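Local structure of TIGR00725 family protein (Thermotoga maritima, 1RCU) at residues 107-112 / 131-136; 137-142 / 165-170; 45-50 / 123-128; 147-152 / 158-163; 24-29 / 52-57. The protein is of unknown function but belongs to the SLOG superfamily, whose Rossmann-like domains probably bind nucleotide-derived ligands, and forms a four-chain assembly. All blocks are in the same frame, centred on the assembly; numbering follows the deposited sequence.

Contact 1 (107-112 / 131-136)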
# COMPACT_ATOMS: atom_id res chain seq x y z
N ASP A 107 -6.16 -4.09 1.95
CA ASP A 107 -7.61 -4.23 1.84
C ASP A 107 -7.96 -4.72 0.43
O ASP A 107 -7.11 -4.80 -0.44
CB ASP A 107 -8.32 -2.89 2.13
CG ASP A 107 -7.87 -1.77 1.21
OD1 ASP A 107 -7.85 -1.95 -0.03
OD2 ASP A 107 -7.55 -0.68 1.72
N PHE A 108 -9.24 -5.01 0.23
CA PHE A 108 -9.74 -5.52 -1.05
C PHE A 108 -9.31 -4.84 -2.34
O PHE A 108 -8.83 -5.51 -3.26
CB PHE A 108 -11.27 -5.58 -0.99
CG PHE A 108 -11.79 -6.69 -0.14
CD1 PHE A 108 -11.79 -7.99 -0.63
CD2 PHE A 108 -12.19 -6.46 1.18
CE1 PHE A 108 -12.19 -9.05 0.18
CE2 PHE A 108 -12.59 -7.52 2.00
CZ PHE A 108 -12.58 -8.82 1.49
N GLN A 109 -9.48 -3.53 -2.41
CA GLN A 109 -9.13 -2.76 -3.59
C GLN A 109 -7.64 -2.71 -3.92
O GLN A 109 -7.23 -2.94 -5.07
CB GLN A 109 -9.71 -1.35 -3.48
CG GLN A 109 -11.20 -1.28 -3.82
CD GLN A 109 -12.05 -2.18 -2.95
OE1 GLN A 109 -12.20 -1.96 -1.75
NE2 GLN A 109 -12.63 -3.22 -3.57
N MSE A 110 -6.81 -2.41 -2.93
CA MSE A 110 -5.38 -2.36 -3.17
C MSE A 110 -4.83 -3.75 -3.51
O MSE A 110 -3.93 -3.89 -4.34
CB MSE A 110 -4.68 -1.74 -1.97
CG MSE A 110 -5.05 -0.27 -1.84
SE MSE A 110 -4.17 0.67 -0.43
CE MSE A 110 -4.67 -0.50 1.04
N ARG A 111 -5.37 -4.78 -2.86
CA ARG A 111 -4.97 -6.16 -3.13
C ARG A 111 -5.22 -6.42 -4.62
O ARG A 111 -4.44 -7.09 -5.30
CB ARG A 111 -5.84 -7.10 -2.28
CG ARG A 111 -5.64 -8.60 -2.51
CD ARG A 111 -6.60 -9.22 -3.54
NE ARG A 111 -7.87 -8.51 -3.59
CZ ARG A 111 -9.06 -9.07 -3.47
NH1 ARG A 111 -9.17 -10.38 -3.28
NH2 ARG A 111 -10.15 -8.32 -3.55
N SER A 112 -6.32 -5.85 -5.12
CA SER A 112 -6.71 -5.99 -6.52
C SER A 112 -5.67 -5.37 -7.45
O SER A 112 -5.38 -5.90 -8.52
CB SER A 112 -8.06 -5.31 -6.78
OG SER A 112 -9.12 -6.06 -6.22
N THR A 131 -15.19 -6.43 -8.86
CA THR A 131 -14.84 -6.86 -10.20
C THR A 131 -14.86 -5.67 -11.17
O THR A 131 -14.09 -5.61 -12.14
CB THR A 131 -15.83 -7.97 -10.66
OG1 THR A 131 -15.73 -9.08 -9.76
CG2 THR A 131 -15.50 -8.44 -12.07
N ALA A 132 -15.73 -4.71 -10.88
CA ALA A 132 -15.84 -3.52 -11.70
C ALA A 132 -14.58 -2.67 -11.57
O ALA A 132 -14.04 -2.18 -12.56
CB ALA A 132 -17.07 -2.72 -11.28
N ILE A 133 -14.11 -2.53 -10.33
CA ILE A 133 -12.91 -1.76 -10.04
C ILE A 133 -11.71 -2.42 -10.70
O ILE A 133 -10.81 -1.74 -11.20
CB ILE A 133 -12.68 -1.66 -8.51
CG1 ILE A 133 -13.78 -0.81 -7.88
CG2 ILE A 133 -11.30 -1.08 -8.22
CD1 ILE A 133 -13.74 -0.77 -6.37
N GLU A 134 -11.70 -3.75 -10.69
CA GLU A 134 -10.62 -4.51 -11.31
C GLU A 134 -10.61 -4.38 -12.83
O GLU A 134 -9.54 -4.30 -13.43
CB GLU A 134 -10.69 -5.98 -10.88
CG GLU A 134 -10.44 -6.12 -9.39
CD GLU A 134 -10.73 -7.49 -8.84
OE1 GLU A 134 -11.63 -8.17 -9.37
OE2 GLU A 134 -10.06 -7.88 -7.87
N ILE A 135 -11.79 -4.39 -13.44
CA ILE A 135 -11.92 -4.27 -14.89
C ILE A 135 -11.40 -2.88 -15.29
O ILE A 135 -10.60 -2.75 -16.22
CB ILE A 135 -13.41 -4.46 -15.33
CG1 ILE A 135 -13.84 -5.92 -15.15
CG2 ILE A 135 -13.59 -4.02 -16.78
CD1 ILE A 135 -15.35 -6.15 -15.29
N LEU A 136 -11.86 -1.84 -14.59
CA LEU A 136 -11.43 -0.47 -14.88
C LEU A 136 -9.95 -0.29 -14.59
O LEU A 136 -9.23 0.39 -15.35
CB LEU A 136 -12.26 0.54 -14.07
CG LEU A 136 -13.51 1.14 -14.76
CD1 LEU A 136 -14.39 0.07 -15.35
CD2 LEU A 136 -14.29 1.99 -13.76
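Ser112 and Glu134 meet through their polar ends where helix 108-116 packs beside helix 129-140. The segment axes run 10.0 Å apart and 32° from parallel. Glu134 has CG anti to its carbonyl carbon (chi1 -65°) and continues nearly straight, which carries the carboxylate across until OE2 stands 2.6 Å from Ser112 OG. The same hydroxyl is 3.0 Å from Phe108 O one turn back, so its single proton has two acceptors. Phe108 O is itself gripped by Ser112 N and by Arg111, whose NE and NH2 reach it side-on, NE at 3.2 Å on a lone pair in the carbonyl plane. That grip probably limits the turning of the guanidinium, whose NH2 lies at the Phe108 ring edge. Arg111 NH2 and Glu134 OE2 remain 4.3 Å apart, the oxygen well out of the guanidinium plane, so only opposite charges may be felt and no salt bridge forms. Gln109 bends at chi2 (58°) and crosses Ile133 at about a right angle, its CG 3.6 Å from Ile133 CD1. Phe113 of the second subunit packs on Gln109, and Leu136 of that subunit on Ile133. The GT-x-x-E run ending at Glu134 recalls the LOG enzymes and their active-site glutamate, though a similar site here is unproven. Chemically, the contact pairs a close hydroxyl-carboxylate approach, probably a hydrogen bond if the proton turns that way, with an aliphatic crossing at the subunit interface.

Contact 2 (137-142 / 165-170)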
# COMPACT_ATOMS: atom_id res chain seq x y z
N GLY A 137 -9.50 -0.90 -13.49
CA GLY A 137 -8.11 -0.82 -13.09
C GLY A 137 -7.23 -1.48 -14.12
O GLY A 137 -6.19 -0.92 -14.49
N ALA A 138 -7.64 -2.65 -14.59
CA ALA A 138 -6.89 -3.39 -15.60
C ALA A 138 -6.63 -2.50 -16.81
O ALA A 138 -5.51 -2.45 -17.35
CB ALA A 138 -7.68 -4.64 -16.03
N TYR A 139 -7.68 -1.79 -17.23
CA TYR A 139 -7.61 -0.89 -18.37
C TYR A 139 -6.68 0.30 -18.15
O TYR A 139 -5.94 0.71 -19.05
CB TYR A 139 -9.02 -0.42 -18.70
CG TYR A 139 -9.09 0.71 -19.70
CD1 TYR A 139 -9.08 2.05 -19.29
CD2 TYR A 139 -9.16 0.44 -21.06
CE1 TYR A 139 -9.13 3.08 -20.20
CE2 TYR A 139 -9.23 1.47 -21.99
CZ TYR A 139 -9.21 2.78 -21.55
OH TYR A 139 -9.30 3.80 -22.47
N ALA A 140 -6.70 0.86 -16.95
CA ALA A 140 -5.85 2.00 -16.64
C ALA A 140 -4.38 1.58 -16.65
O ALA A 140 -3.51 2.42 -16.87
CB ALA A 140 -6.21 2.55 -15.29
N LEU A 141 -4.12 0.30 -16.43
CA LEU A 141 -2.76 -0.25 -16.40
C LEU A 141 -2.29 -0.82 -17.76
O LEU A 141 -1.16 -1.29 -17.88
CB LEU A 141 -2.66 -1.35 -15.32
CG LEU A 141 -2.93 -1.01 -13.84
CD1 LEU A 141 -2.69 -2.25 -12.96
CD2 LEU A 141 -2.01 0.13 -13.39
N GLY A 142 -3.15 -0.78 -18.77
CA GLY A 142 -2.77 -1.29 -20.07
C GLY A 142 -2.88 -2.81 -20.23
O GLY A 142 -2.24 -3.41 -21.10
N GLY A 165 -17.17 0.89 -28.88
CA GLY A 165 -17.30 -0.54 -28.67
C GLY A 165 -16.05 -1.24 -28.15
O GLY A 165 -15.97 -2.48 -28.17
N LYS A 166 -15.07 -0.50 -27.65
CA LYS A 166 -13.84 -1.14 -27.19
C LYS A 166 -13.15 -0.50 -25.99
O LYS A 166 -12.37 -1.16 -25.30
CB LYS A 166 -12.81 -1.18 -28.34
CG LYS A 166 -13.24 -1.92 -29.59
CD LYS A 166 -12.19 -1.83 -30.70
CE LYS A 166 -11.99 -0.41 -31.19
NZ LYS A 166 -13.21 0.14 -31.89
N TYR A 167 -13.43 0.77 -25.74
CA TYR A 167 -12.72 1.47 -24.67
C TYR A 167 -13.47 1.97 -23.45
O TYR A 167 -14.68 2.21 -23.50
CB TYR A 167 -11.91 2.62 -25.29
CG TYR A 167 -11.06 2.18 -26.47
CD1 TYR A 167 -9.89 1.46 -26.28
CD2 TYR A 167 -11.48 2.44 -27.77
CE1 TYR A 167 -9.14 1.00 -27.37
CE2 TYR A 167 -10.74 2.00 -28.87
CZ TYR A 167 -9.59 1.28 -28.67
OH TYR A 167 -8.90 0.81 -29.77
N LEU A 168 -12.73 2.14 -22.35
CA LEU A 168 -13.29 2.62 -21.09
C LEU A 168 -13.02 4.08 -20.74
O LEU A 168 -13.46 4.55 -19.69
CB LEU A 168 -12.83 1.74 -19.92
CG LEU A 168 -13.80 0.68 -19.36
CD1 LEU A 168 -15.12 0.72 -20.08
CD2 LEU A 168 -13.18 -0.71 -19.44
N ASP A 169 -12.28 4.79 -21.60
CA ASP A 169 -12.00 6.23 -21.44
C ASP A 169 -11.35 6.80 -22.71
O ASP A 169 -10.77 6.06 -23.50
CB ASP A 169 -11.18 6.55 -20.18
CG ASP A 169 -9.66 6.55 -20.40
OD1 ASP A 169 -8.95 7.00 -19.47
OD2 ASP A 169 -9.18 6.09 -21.45
N ASN A 170 -11.45 8.11 -22.90
CA ASN A 170 -10.93 8.73 -24.12
C ASN A 170 -9.44 8.70 -24.44
O ASN A 170 -9.01 9.34 -25.40
CB ASN A 170 -11.46 10.17 -24.20
CG ASN A 170 -12.96 10.22 -24.30
OD1 ASN A 170 -13.63 10.93 -23.56
ND2 ASN A 170 -13.51 9.44 -25.22
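Tyr139, near the end of helix 129-140, carries the contact by reaching into the irregular segment 165-170. Its CG lies anti to the backbone N (chi1 170°), which throws the ring off the helix toward Leu168. Leu168 CB sits over the middle of one ring face, 3.8 Å from the centroid and 8° off the normal, a well-centred CH-pi contact, and Leu168 N comes over the ring too, 3.6 Å from Tyr139 CE2. At the far end Tyr139 OH donates to Asp169 OD2 at 2.5 Å, meeting that oxygen from above the carboxylate plane; the carboxylate stands almost perpendicular to the ring. Tyr167 approaches edge to edge, its CD1 4.3 Å from Tyr139 CE2. Further along, the helix closes at Gly142 in a Schellman motif, Gly142 N bonding to Tyr139 O at 3.2 Å, with a positive phi that calls for glycine. Asp169 OD1 has other partners, Arg171 and the backbone N of Ile129 of the second subunit, while Leu168 O accepts from Trp154 of that subunit. A phenylalanine in place of Tyr139 would probably keep the face for Leu168 but leave Asp169 OD2 without its hydroxyl donor, weakening the link between loop and helix. The chemistry thus implies a double grip, apolar across the ring face and polar at its tip, that fixes the loop both to its own helix and, through Asp169, to the subunit interface.

Contact 3 (45-50 / 123-128)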
# COMPACT_ATOMS: atom_id res chain seq x y z
N ASP A 45 -20.43 -24.33 -14.42
CA ASP A 45 -19.87 -24.93 -15.61
C ASP A 45 -18.91 -24.01 -16.35
O ASP A 45 -17.82 -24.44 -16.74
CB ASP A 45 -20.97 -25.39 -16.57
CG ASP A 45 -21.85 -26.47 -15.98
OD1 ASP A 45 -21.37 -27.22 -15.10
OD2 ASP A 45 -23.02 -26.59 -16.41
N ILE A 46 -19.29 -22.76 -16.57
CA ILE A 46 -18.38 -21.85 -17.27
C ILE A 46 -17.11 -21.62 -16.47
O ILE A 46 -16.02 -21.63 -17.04
CB ILE A 46 -19.02 -20.47 -17.63
CG1 ILE A 46 -20.09 -20.10 -16.60
CG2 ILE A 46 -19.55 -20.49 -19.06
CD1 ILE A 46 -21.44 -19.76 -17.19
N CYS A 47 -17.24 -21.45 -15.16
CA CYS A 47 -16.06 -21.24 -14.31
C CYS A 47 -15.10 -22.43 -14.35
O CYS A 47 -13.89 -22.24 -14.43
CB CYS A 47 -16.46 -20.98 -12.85
SG CYS A 47 -17.08 -19.32 -12.51
N LEU A 48 -15.65 -23.65 -14.30
CA LEU A 48 -14.84 -24.86 -14.34
C LEU A 48 -14.22 -25.05 -15.70
O LEU A 48 -13.07 -25.48 -15.80
CB LEU A 48 -15.67 -26.11 -14.01
CG LEU A 48 -16.11 -26.40 -12.57
CD1 LEU A 48 -16.93 -27.69 -12.55
CD2 LEU A 48 -14.89 -26.52 -11.67
N GLU A 49 -14.97 -24.75 -16.76
CA GLU A 49 -14.42 -24.90 -18.10
C GLU A 49 -13.28 -23.92 -18.29
O GLU A 49 -12.25 -24.29 -18.83
CB GLU A 49 -15.45 -24.67 -19.21
CG GLU A 49 -14.88 -25.02 -20.60
CD GLU A 49 -15.76 -24.56 -21.76
OE1 GLU A 49 -16.81 -23.92 -21.51
OE2 GLU A 49 -15.39 -24.83 -22.93
N LEU A 50 -13.47 -22.69 -17.85
CA LEU A 50 -12.44 -21.67 -17.99
C LEU A 50 -11.15 -22.10 -17.30
O LEU A 50 -10.07 -21.99 -17.87
CB LEU A 50 -12.92 -20.33 -17.43
CG LEU A 50 -11.84 -19.24 -17.43
CD1 LEU A 50 -11.39 -18.97 -18.85
CD2 LEU A 50 -12.35 -17.96 -16.80
N VAL A 123 -9.51 -11.85 -17.51
CA VAL A 123 -10.77 -12.44 -17.94
C VAL A 123 -11.75 -12.19 -16.81
O VAL A 123 -11.47 -12.47 -15.65
CB VAL A 123 -10.63 -13.95 -18.17
CG1 VAL A 123 -11.96 -14.55 -18.61
CG2 VAL A 123 -9.57 -14.21 -19.21
N SER A 124 -12.92 -11.67 -17.16
CA SER A 124 -13.95 -11.28 -16.20
C SER A 124 -15.22 -12.13 -16.27
O SER A 124 -15.72 -12.41 -17.35
CB SER A 124 -14.28 -9.82 -16.48
OG SER A 124 -15.14 -9.30 -15.50
N ILE A 125 -15.75 -12.51 -15.11
CA ILE A 125 -16.98 -13.30 -15.02
C ILE A 125 -17.90 -12.74 -13.94
O ILE A 125 -17.53 -12.68 -12.76
CB ILE A 125 -16.69 -14.79 -14.68
CG1 ILE A 125 -15.91 -15.44 -15.81
CG2 ILE A 125 -17.99 -15.54 -14.44
CD1 ILE A 125 -15.46 -16.84 -15.48
N GLY A 126 -19.10 -12.32 -14.34
CA GLY A 126 -20.06 -11.77 -13.40
C GLY A 126 -19.47 -10.62 -12.62
O GLY A 126 -18.93 -9.69 -13.22
N GLY A 127 -19.59 -10.69 -11.30
CA GLY A 127 -18.99 -9.68 -10.45
C GLY A 127 -19.77 -8.47 -9.99
O GLY A 127 -20.63 -7.93 -10.70
N GLU A 128 -19.44 -8.04 -8.77
CA GLU A 128 -20.03 -6.87 -8.18
C GLU A 128 -19.00 -5.74 -8.23
O GLU A 128 -18.08 -5.77 -9.06
CB GLU A 128 -20.48 -7.15 -6.73
CG GLU A 128 -21.65 -8.14 -6.58
CD GLU A 128 -22.92 -7.73 -7.33
OE1 GLU A 128 -23.11 -6.52 -7.60
OE2 GLU A 128 -23.74 -8.61 -7.63
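Leu50 N bonds to Ile46 O at 2.9 Å, one of the regular turns of helix 44-56 that set the Leu50 side chain against strand 121-125. This is a helix lying on a parallel sheet in a Rossmann-like three-layer fold. The segment axes are 10.8 Å apart, and helix and strand run in nearly opposite directions, 161° between them. What crosses is wholly apolar. Leu50 has CG anti to its backbone N (chi1 175°), a choice that drives the side chain toward the strand, where CD2 meets two residues of it at once. Val123 comes tip to tip, its CG1 3.9 Å from Leu50 CD2, whereas Ile125, two residues on and pointing the same way, slides past Leu50 in the opposite direction. Cys47, a turn earlier on the helix, adds its sulfur to the same Ile125 methyl, from another direction. Val69 of helix 68-79 touches both Cys47 and Ile125, and Val182 of helix 182-190 touches Leu50, so the small apolar cluster joins three helices above one strand. Ser124, between the two strand residues, points away to the other layer, against Thr131 and Ile135 of helix 129-140. Gly126 and Gly127, both with positive phi, lead on toward Glu128 at the N-cap of the next helix. Thr155 OG1 is hydrogen-bonded to both Gly126 O and Ser124 OG. Ile125 CD1 is the atom the two helix residues share: it lies 3.6 Å from Leu50 CD2 and 4.2 Å from Cys47 SG.

Contact 4 (147-152 / 158-163)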
# COMPACT_ATOMS: atom_id res chain seq x y z
N LEU A 147 -14.08 -9.82 -21.53
CA LEU A 147 -15.31 -9.97 -20.75
C LEU A 147 -15.97 -11.24 -21.24
O LEU A 147 -16.13 -11.44 -22.46
CB LEU A 147 -16.28 -8.79 -21.00
CG LEU A 147 -15.80 -7.33 -20.88
CD1 LEU A 147 -16.92 -6.36 -21.27
CD2 LEU A 147 -15.33 -7.03 -19.45
N LEU A 148 -16.34 -12.12 -20.32
CA LEU A 148 -17.00 -13.36 -20.70
C LEU A 148 -18.48 -13.02 -20.55
O LEU A 148 -19.05 -13.12 -19.47
CB LEU A 148 -16.58 -14.50 -19.77
CG LEU A 148 -16.89 -15.91 -20.28
CD1 LEU A 148 -16.33 -16.13 -21.69
CD2 LEU A 148 -16.29 -16.91 -19.32
N ARG A 149 -19.09 -12.59 -21.65
CA ARG A 149 -20.49 -12.18 -21.68
C ARG A 149 -21.51 -13.25 -21.33
O ARG A 149 -21.23 -14.45 -21.42
CB ARG A 149 -20.80 -11.60 -23.06
CG ARG A 149 -19.76 -10.61 -23.49
CD ARG A 149 -19.79 -9.38 -22.61
NE ARG A 149 -20.53 -8.34 -23.32
CZ ARG A 149 -21.85 -8.22 -23.29
NH1 ARG A 149 -22.59 -9.05 -22.58
NH2 ARG A 149 -22.41 -7.29 -24.03
N GLY A 150 -22.69 -12.80 -20.94
CA GLY A 150 -23.75 -13.72 -20.58
C GLY A 150 -23.64 -14.16 -19.14
O GLY A 150 -24.55 -14.77 -18.61
N THR A 151 -22.53 -13.83 -18.49
CA THR A 151 -22.30 -14.23 -17.11
C THR A 151 -22.83 -13.20 -16.10
O THR A 151 -22.62 -13.34 -14.89
CB THR A 151 -20.80 -14.46 -16.84
OG1 THR A 151 -20.08 -13.23 -17.03
CG2 THR A 151 -20.26 -15.52 -17.80
N GLY A 152 -23.49 -12.17 -16.62
CA GLY A 152 -24.07 -11.15 -15.76
C GLY A 152 -23.15 -10.25 -14.95
O GLY A 152 -21.94 -10.17 -15.20
N ILE A 158 -20.80 -3.43 -17.87
CA ILE A 158 -19.76 -2.54 -18.38
C ILE A 158 -19.71 -2.46 -19.91
O ILE A 158 -19.10 -1.55 -20.47
CB ILE A 158 -18.34 -2.95 -17.83
CG1 ILE A 158 -17.36 -1.79 -18.02
CG2 ILE A 158 -17.78 -4.14 -18.58
CD1 ILE A 158 -17.72 -0.58 -17.21
N SER A 159 -20.33 -3.41 -20.59
CA SER A 159 -20.32 -3.41 -22.05
C SER A 159 -21.29 -2.38 -22.64
O SER A 159 -21.23 -2.05 -23.83
CB SER A 159 -20.71 -4.80 -22.59
OG SER A 159 -22.06 -5.12 -22.29
N GLN A 160 -22.16 -1.85 -21.80
CA GLN A 160 -23.13 -0.89 -22.25
C GLN A 160 -22.60 0.55 -22.24
O GLN A 160 -23.31 1.48 -22.60
CB GLN A 160 -24.40 -1.02 -21.42
CG GLN A 160 -25.02 -2.43 -21.46
CD GLN A 160 -25.13 -3.00 -22.88
OE1 GLN A 160 -25.77 -2.41 -23.75
NE2 GLN A 160 -24.49 -4.15 -23.12
N VAL A 161 -21.34 0.73 -21.84
CA VAL A 161 -20.73 2.06 -21.79
C VAL A 161 -19.34 2.15 -22.44
O VAL A 161 -18.53 3.01 -22.08
CB VAL A 161 -20.61 2.59 -20.33
CG1 VAL A 161 -22.00 2.91 -19.78
CG2 VAL A 161 -19.90 1.56 -19.43
N LEU A 162 -19.09 1.28 -23.41
CA LEU A 162 -17.81 1.28 -24.12
C LEU A 162 -17.76 2.36 -25.18
O LEU A 162 -18.72 2.59 -25.92
CB LEU A 162 -17.59 -0.09 -24.77
CG LEU A 162 -17.45 -1.27 -23.81
CD1 LEU A 162 -17.53 -2.54 -24.61
CD2 LEU A 162 -16.13 -1.19 -23.06
N ILE A 163 -16.62 3.03 -25.25
CA ILE A 163 -16.42 4.09 -26.22
C ILE A 163 -15.93 3.34 -27.46
O ILE A 163 -15.02 2.53 -27.37
CB ILE A 163 -15.36 5.08 -25.67
CG1 ILE A 163 -15.85 5.69 -24.34
CG2 ILE A 163 -15.06 6.16 -26.70
CD1 ILE A 163 -14.77 6.36 -23.49
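Strand 145-148 runs into a type II turn from Leu148 to Thr151; Leu147, on the strand, faces the 3-10 segment 158-160, its CA 8.4 Å from that of Ser159. Gly150, with phi 85°, takes the third place of the turn, where a side chain would be jammed against the preceding carbonyl. Thr151 OG1 closes the turn by donating to Leu148 O at 2.7 Å, nearly along the C=O axis. Leu147 and Ile158 cross at about a right angle, with Leu147 CD1 3.6 Å from Ile158 CG2. Arg149 bends at chi2 (-67°) and chi3 (-100°), which lays a face of its guanidinium over Ser159; NH2 comes 2.8 Å from Ser159 OG, at an angle too poor for a hydrogen bond. That hydroxyl is occupied otherwise, by Asp156 O and by Gln160 NE2, the latter at 2.7 Å. The charged end of Arg149 has stronger partners than Ser159: NH1 forms a salt bridge to Asp156 and NE bonds to Gln178. With an alanine in place of Arg149, Asp156 would probably lose its cationic mate and Ser159 the guanidinium that lies over it. The contact brackets the short helix 153-157, which joins the two segments. On the sheet side, Leu147 and Leu148 bond through the backbone to strands 176-179 and 121-125 respectively, so the contact starts from an inner strand, the neighbour of the outermost strand 176-179.

Contact 5 (24-29 / 52-57)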
# COMPACT_ATOMS: atom_id res chain seq x y z
N LYS A 24 2.79 -17.51 -19.75
CA LYS A 24 1.77 -16.47 -19.89
C LYS A 24 0.84 -16.46 -18.68
O LYS A 24 0.29 -17.49 -18.29
CB LYS A 24 0.94 -16.69 -21.15
CG LYS A 24 0.28 -15.43 -21.67
CD LYS A 24 -0.26 -15.64 -23.07
CE LYS A 24 0.14 -14.51 -24.01
NZ LYS A 24 -0.26 -14.81 -25.42
N LYS A 25 0.66 -15.28 -18.10
CA LYS A 25 -0.17 -15.13 -16.92
C LYS A 25 -1.54 -14.51 -17.17
O LYS A 25 -1.64 -13.40 -17.68
CB LYS A 25 0.55 -14.26 -15.89
CG LYS A 25 1.74 -14.86 -15.19
CD LYS A 25 2.20 -13.88 -14.12
CE LYS A 25 3.45 -14.35 -13.36
NZ LYS A 25 3.84 -13.43 -12.24
N VAL A 26 -2.61 -15.22 -16.81
CA VAL A 26 -3.93 -14.63 -16.96
C VAL A 26 -4.58 -14.49 -15.59
O VAL A 26 -4.54 -15.41 -14.76
CB VAL A 26 -4.87 -15.43 -17.93
CG1 VAL A 26 -4.05 -16.11 -19.01
CG2 VAL A 26 -5.72 -16.42 -17.17
N VAL A 27 -5.13 -13.31 -15.36
CA VAL A 27 -5.80 -13.00 -14.12
C VAL A 27 -7.30 -13.12 -14.38
O VAL A 27 -7.79 -12.62 -15.39
CB VAL A 27 -5.43 -11.55 -13.68
CG1 VAL A 27 -6.47 -11.01 -12.71
CG2 VAL A 27 -4.03 -11.52 -13.04
N VAL A 28 -8.02 -13.83 -13.51
CA VAL A 28 -9.46 -13.96 -13.67
C VAL A 28 -10.12 -13.35 -12.44
O VAL A 28 -9.70 -13.60 -11.31
CB VAL A 28 -9.94 -15.45 -13.87
CG1 VAL A 28 -9.11 -16.12 -14.96
CG2 VAL A 28 -9.86 -16.22 -12.58
N VAL A 29 -11.13 -12.52 -12.68
CA VAL A 29 -11.86 -11.85 -11.62
C VAL A 29 -13.36 -12.13 -11.78
O VAL A 29 -13.84 -12.43 -12.87
CB VAL A 29 -11.61 -10.31 -11.66
CG1 VAL A 29 -10.12 -10.03 -11.52
CG2 VAL A 29 -12.12 -9.73 -12.95
N ARG A 52 -10.11 -25.19 -16.32
CA ARG A 52 -9.51 -26.36 -16.92
C ARG A 52 -8.80 -26.01 -18.22
O ARG A 52 -7.66 -26.41 -18.46
CB ARG A 52 -10.58 -27.40 -17.17
CG ARG A 52 -11.33 -27.86 -15.94
CD ARG A 52 -12.06 -29.12 -16.28
NE ARG A 52 -12.88 -29.63 -15.18
CZ ARG A 52 -14.20 -29.61 -15.17
NH1 ARG A 52 -14.87 -29.09 -16.19
NH2 ARG A 52 -14.86 -30.14 -14.15
N THR A 53 -9.48 -25.23 -19.05
CA THR A 53 -8.93 -24.84 -20.33
C THR A 53 -7.65 -24.03 -20.18
O THR A 53 -6.72 -24.19 -20.97
CB THR A 53 -9.93 -24.02 -21.12
OG1 THR A 53 -11.16 -24.74 -21.24
CG2 THR A 53 -9.37 -23.72 -22.53
N LEU A 54 -7.60 -23.15 -19.18
CA LEU A 54 -6.41 -22.34 -18.99
C LEU A 54 -5.26 -23.25 -18.60
O LEU A 54 -4.15 -23.10 -19.10
CB LEU A 54 -6.64 -21.28 -17.90
CG LEU A 54 -7.63 -20.19 -18.32
CD1 LEU A 54 -7.86 -19.21 -17.19
CD2 LEU A 54 -7.10 -19.48 -19.54
N ALA A 55 -5.55 -24.19 -17.70
CA ALA A 55 -4.54 -25.14 -17.25
C ALA A 55 -4.05 -25.96 -18.44
O ALA A 55 -2.85 -26.08 -18.64
CB ALA A 55 -5.11 -26.07 -16.16
N LYS A 56 -4.97 -26.53 -19.22
CA LYS A 56 -4.59 -27.37 -20.36
C LYS A 56 -3.71 -26.62 -21.36
O LYS A 56 -2.81 -27.21 -21.96
CB LYS A 56 -5.83 -27.93 -21.08
CG LYS A 56 -6.77 -28.77 -20.20
CD LYS A 56 -7.95 -29.31 -21.00
CE LYS A 56 -9.12 -29.75 -20.11
NZ LYS A 56 -9.17 -31.19 -19.70
N LYS A 57 -3.96 -25.32 -21.53
CA LYS A 57 -3.19 -24.52 -22.46
C LYS A 57 -1.86 -24.07 -21.86
O LYS A 57 -1.07 -23.41 -22.54
CB LYS A 57 -3.97 -23.28 -22.93
CG LYS A 57 -5.22 -23.58 -23.75
CD LYS A 57 -4.93 -24.44 -24.96
CE LYS A 57 -6.18 -24.59 -25.83
NZ LYS A 57 -5.99 -25.50 -26.99
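Leu54 carries this contact from the helix side: it reaches from helix 44-56 to strand 25-30, and on the strand Val26 and Val28 receive it. Val26 comes tip to tip, its CG2 3.5 Å from Leu54 CD1 and 4.1 Å from CD2, so a single valine methyl touches both branches of the leucine. Val28, one step further along the same face of the strand, slides past in the opposite direction and meets only the CD1 branch, its CG1 4.0 Å away. The leucine chain explains this reach. Its CG is anti to the carbonyl carbon (chi1 -69°) and CD1 continues the extended path (chi2 178°), which puts that methyl foremost against the two valines. Val27, between the two valines, points to the other layer, where it touches Phe62 and Ala119. The two segments belong to one beta-alpha-beta crossover, strand 25-30, helix 44-56 and strand 60-63, and the contact is where the returning helix settles on the strand that launched it. Val26 is bonded through its backbone to Leu60 and Phe62 of the neighbouring strand, and Leu54 also touches Val61 there and Tyr59 in the loop before it. The helix holds regular bonds to its end, with Lys56 N to Arg52 O at 2.8 Å. Because every group that meets across the gap is a methyl, the chemistry implies a contact held by burial and shape alone, with no polar bond to set its direction, as befits the hydrophobic layer between helix and sheet.

From the N terminus, contact 5 closes the first loop, bringing helix 44-56 back onto strand 25-30. Contact 3 opens from the same helix before contact 5 has closed, so the two cross, and it closes only at strand 121-125, the neighbour of strand 25-30 in the sheet. Contact 1 crosses contact 3 in turn, because helix 108-116 precedes that strand and helix 129-140 follows it; contacts 3 and 1 lie on opposite sides of the chain's centre. Contact 2 starts further along helix 129-140, after contact 1 has closed, and contact 4 is nested in its loop. Together they tie the helices on both sides to the central parallel sheet.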